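Hypothetical protein PSPTO_2114 (Pseudomonas syringae pv. tomato, PDB 2ODA) is of unknown function but belongs to the haloacid dehalogenase superfamily and probably acts as a phosphatase or related hydrolase. Local coordinates at residues 55-60 / 77-82. Numbering follows the deposited sequence.
Sequences CAWIDE and MIAAPR
Trp57 lays its indole over Ala79 on the neighbouring parallel strand. Trp57 CB starts the contact, 4.0 Å from SE of Met77, a selenomethionine. A chi1 of 65° sets Trp57 CG between the backbone N and the carbonyl carbon, 3.9 Å from Ile78 O. Trp57 CD1 passes 3.4 Å from Ile78 O. NE1 and CE2 sit against CA and CB of Ala79. Ala79 CA makes a CH-pi contact with the five-membered ring of Trp57, 3.8 Å from its centroid. On the six-membered ring, Trp57 CZ2 touches Ala79 CB at 3.4 Å. The selenium lies at the ring edge, a Met-aromatic contact. In the ring plane, water 1 accepts a bond from NE1 and donates one to Met77 O. This water ties the indole to the backbone just before strand 78-79.

The backbones pair in parallel. Ile78 N binds Cys55 O, Trp57 N binds Ile78 O at 2.9 Å, and Ala80 N binds Trp57 O. Ala80 CB also presses on Trp57 O at 3.1 Å and meets CG1 of Ile58. Beyond the strands, Arg82 NH1 makes a weak hydrogen bond to Glu60 O, and Arg82 NH2 a hydrogen bond to Leu61 O.

The strands are the two ends of a beta-alpha-beta unit through helix 63-69, at one margin of the Rossmann-like sheet. Strand 9-12 flanks 55-58 on its other side. Trp57 also packs on Leu13 and Leu17 of helix 13-17. Ala79 covers one indole face, while a bridging water satisfies the N-H. Together these probably hold the ring's rotation. Backbone and side chain both hold short strand 78-79, outermost in this chain.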
ATOM      1  N   CYS B  55      -8.300  -6.171 -13.153  1.00  8.28           N
ATOM      2  CA  CYS B  55      -8.355  -4.732 -13.413  1.00  7.20           C
ATOM      3  C   CYS B  55      -9.517  -4.142 -12.653  1.00  7.24           C
ATOM      4  O   CYS B  55     -10.576  -4.758 -12.571  1.00  6.83           O
ATOM      5  CB  CYS B  55      -8.554  -4.436 -14.925  1.00  7.34           C
ATOM      6  SG  CYS B  55      -7.230  -5.027 -16.005  1.00  7.27           S
ATOM      7  N   ALA B  56      -9.319  -2.940 -12.107  1.00  6.33           N
ATOM      8  CA  ALA B  56     -10.407  -2.173 -11.515  1.00  7.55           C
ATOM      9  C   ALA B  56     -10.291  -0.743 -12.008  1.00  6.93           C
ATOM     10  O   ALA B  56      -9.171  -0.283 -12.285  1.00  6.98           O
ATOM     11  CB  ALA B  56     -10.285  -2.155  -9.998  1.00  7.62           C
ATOM     12  N   TRP B  57     -11.421  -0.035 -12.064  1.00  6.32           N
ATOM     13  CA  TRP B  57     -11.380   1.402 -12.353  1.00  6.83           C
ATOM     14  C   TRP B  57     -11.614   2.240 -11.113  1.00  7.22           C
ATOM     15  O   TRP B  57     -12.308   1.818 -10.171  1.00  7.63           O
ATOM     16  CB  TRP B  57     -12.363   1.811 -13.460  1.00  6.63           C
ATOM     17  CG  TRP B  57     -13.832   1.625 -13.134  1.00  5.37           C
ATOM     18  CD1 TRP B  57     -14.624   0.555 -13.486  1.00  7.46           C
ATOM     19  CD2 TRP B  57     -14.683   2.552 -12.451  1.00  4.68           C
ATOM     20  NE1 TRP B  57     -15.910   0.759 -13.040  1.00  7.35           N
ATOM     21  CE2 TRP B  57     -15.979   1.982 -12.413  1.00  6.63           C
ATOM     22  CE3 TRP B  57     -14.468   3.802 -11.846  1.00  6.84           C
ATOM     23  CZ2 TRP B  57     -17.070   2.622 -11.798  1.00  8.12           C
ATOM     24  CZ3 TRP B  57     -15.554   4.442 -11.220  1.00  7.66           C
ATOM     25  CH2 TRP B  57     -16.841   3.847 -11.202  1.00  6.28           C
ATOM     26  N   ILE B  58     -11.023   3.434 -11.132  1.00  7.00           N
ATOM     27  CA  ILE B  58     -11.115   4.378 -10.027  1.00  6.80           C
ATOM     28  C   ILE B  58     -11.602   5.707 -10.562  1.00  6.74           C
ATOM     29  O   ILE B  58     -11.113   6.181 -11.585  1.00  7.20           O
ATOM     30  CB  ILE B  58      -9.721   4.609  -9.397  1.00  6.38           C
ATOM     31  CG1 ILE B  58      -9.241   3.316  -8.745  1.00  6.37           C
ATOM     32  CG2 ILE B  58      -9.751   5.778  -8.399  1.00  7.42           C
ATOM     33  CD1 ILE B  58      -7.802   3.387  -8.253  1.00  6.85           C
ATOM     34  N   ASP B  59     -12.540   6.326  -9.859  1.00  7.61           N
ATOM     35  CA  ASP B  59     -12.870   7.722 -10.163  1.00  7.91           C
ATOM     36  C   ASP B  59     -13.365   8.473  -8.924  1.00  8.32           C
ATOM     37  O   ASP B  59     -13.459   7.896  -7.822  1.00  8.64           O
ATOM     38  CB  ASP B  59     -13.850   7.810 -11.340  1.00  7.44           C
ATOM     39  CG  ASP B  59     -13.567   9.023 -12.232  1.00  9.88           C
ATOM     40  OD1 ASP B  59     -13.710  10.165 -11.752  1.00 11.34           O
ATOM     41  OD2 ASP B  59     -13.201   8.843 -13.405  1.00 10.79           O
ATOM     42  N   GLU B  60     -13.631   9.767  -9.084  1.00  8.08           N
ATOM     43  CA  GLU B  60     -14.160  10.573  -7.977  1.00  8.29           C
ATOM     44  C   GLU B  60     -15.463  11.264  -8.382  1.00  8.81           C
ATOM     45  O   GLU B  60     -16.129  11.891  -7.549  1.00  8.27           O
ATOM     46  CB  GLU B  60     -13.123  11.599  -7.516  1.00  8.14           C
ATOM     47  CG  GLU B  60     -12.730  12.606  -8.596  1.00  7.81           C
ATOM     48  CD  GLU B  60     -11.868  13.757  -8.104  1.00  9.57           C
ATOM     49  OE1 GLU B  60     -11.441  13.754  -6.926  1.00 11.31           O
ATOM     50  OE2 GLU B  60     -11.616  14.675  -8.917  1.00 11.14           O
HETATM   51  N   MSE B  77     -14.670  -5.483 -15.689  1.00 14.90           N
HETATM   52  CA  MSE B  77     -13.790  -4.703 -14.839  1.00 15.46           C
HETATM   53  C   MSE B  77     -14.523  -4.284 -13.577  1.00 14.92           C
HETATM   54  O   MSE B  77     -15.668  -3.834 -13.642  1.00 16.13           O
HETATM   55  CB  MSE B  77     -13.217  -3.481 -15.583  1.00 15.23           C
HETATM   56  CG  MSE B  77     -12.045  -2.852 -14.859  1.00 15.11           C
HETATM   57 SE   MSE B  77     -11.369  -1.252 -15.748  1.00 19.76          SE
HETATM   58  CE  MSE B  77     -11.083  -2.010 -17.514  1.00 11.50           C
ATOM     59  N   ILE B  78     -13.841  -4.434 -12.447  1.00 14.47           N
ATOM     60  CA  ILE B  78     -14.331  -4.083 -11.111  1.00 14.72           C
ATOM     61  C   ILE B  78     -14.428  -2.564 -10.945  1.00 13.51           C
ATOM     62  O   ILE B  78     -13.524  -1.856 -11.366  1.00 12.28           O
ATOM     63  CB  ILE B  78     -13.337  -4.682 -10.033  1.00 14.22           C
ATOM     64  CG1 ILE B  78     -13.261  -6.221 -10.132  1.00 17.45           C
ATOM     65  CG2 ILE B  78     -13.650  -4.207  -8.604  1.00 17.11           C
ATOM     66  CD1 ILE B  78     -14.609  -6.956 -10.198  1.00 19.68           C
ATOM     67  N   ALA B  79     -15.522  -2.061 -10.363  1.00 12.00           N
ATOM     68  CA  ALA B  79     -15.558  -0.681  -9.896  1.00 11.82           C
ATOM     69  C   ALA B  79     -14.894  -0.600  -8.513  1.00 11.68           C
ATOM     70  O   ALA B  79     -15.391  -1.199  -7.563  1.00 10.82           O
ATOM     71  CB  ALA B  79     -16.997  -0.197  -9.822  1.00 12.55           C
ATOM     72  N   ALA B  80     -13.775   0.108  -8.392  1.00 10.95           N
ATOM     73  CA  ALA B  80     -13.126   0.264  -7.066  1.00 10.80           C
ATOM     74  C   ALA B  80     -14.022   1.001  -6.061  1.00 11.03           C
ATOM     75  O   ALA B  80     -14.649   2.022  -6.400  1.00 10.39           O
ATOM     76  CB  ALA B  80     -11.786   0.958  -7.197  1.00 10.62           C
ATOM     77  N   PRO B  81     -14.088   0.511  -4.807  1.00 11.32           N
ATOM     78  CA  PRO B  81     -14.948   1.269  -3.891  1.00 11.70           C
ATOM     79  C   PRO B  81     -14.402   2.669  -3.620  1.00 12.79           C
ATOM     80  O   PRO B  81     -13.168   2.859  -3.526  1.00 14.09           O
ATOM     81  CB  PRO B  81     -14.964   0.434  -2.603  1.00 11.31           C
ATOM     82  CG  PRO B  81     -14.255  -0.806  -2.888  1.00 12.87           C
ATOM     83  CD  PRO B  81     -13.476  -0.669  -4.173  1.00 11.38           C
ATOM     84  N   ARG B  82     -15.312   3.636  -3.476  1.00 12.47           N
ATOM     85  CA  ARG B  82     -14.961   5.021  -3.225  1.00 13.31           C
ATOM     86  C   ARG B  82     -14.381   5.143  -1.818  1.00 13.01           C
ATOM     87  O   ARG B  82     -14.954   4.607  -0.864  1.00 13.61           O
ATOM     88  CB  ARG B  82     -16.218   5.905  -3.399  1.00 13.44           C
ATOM     89  CG  ARG B  82     -15.995   7.387  -3.213  1.00 14.38           C
ATOM     90  CD  ARG B  82     -17.330   8.200  -3.285  1.00 14.52           C
ATOM     91  NE  ARG B  82     -18.126   7.935  -4.488  1.00 16.65           N
ATOM     92  CZ  ARG B  82     -18.084   8.632  -5.629  1.00 17.65           C
ATOM     93  NH1 ARG B  82     -17.246   9.647  -5.780  1.00 17.53           N
ATOM     94  NH2 ARG B  82     -18.885   8.289  -6.634  1.00 17.39           N
TER
HETATM   95  O   HOH W   1     -17.370  -1.568 -13.716  1.00 18.68           O
HETATM   96  O   HOH W   2     -13.313   4.732  -7.593  1.00 16.78           O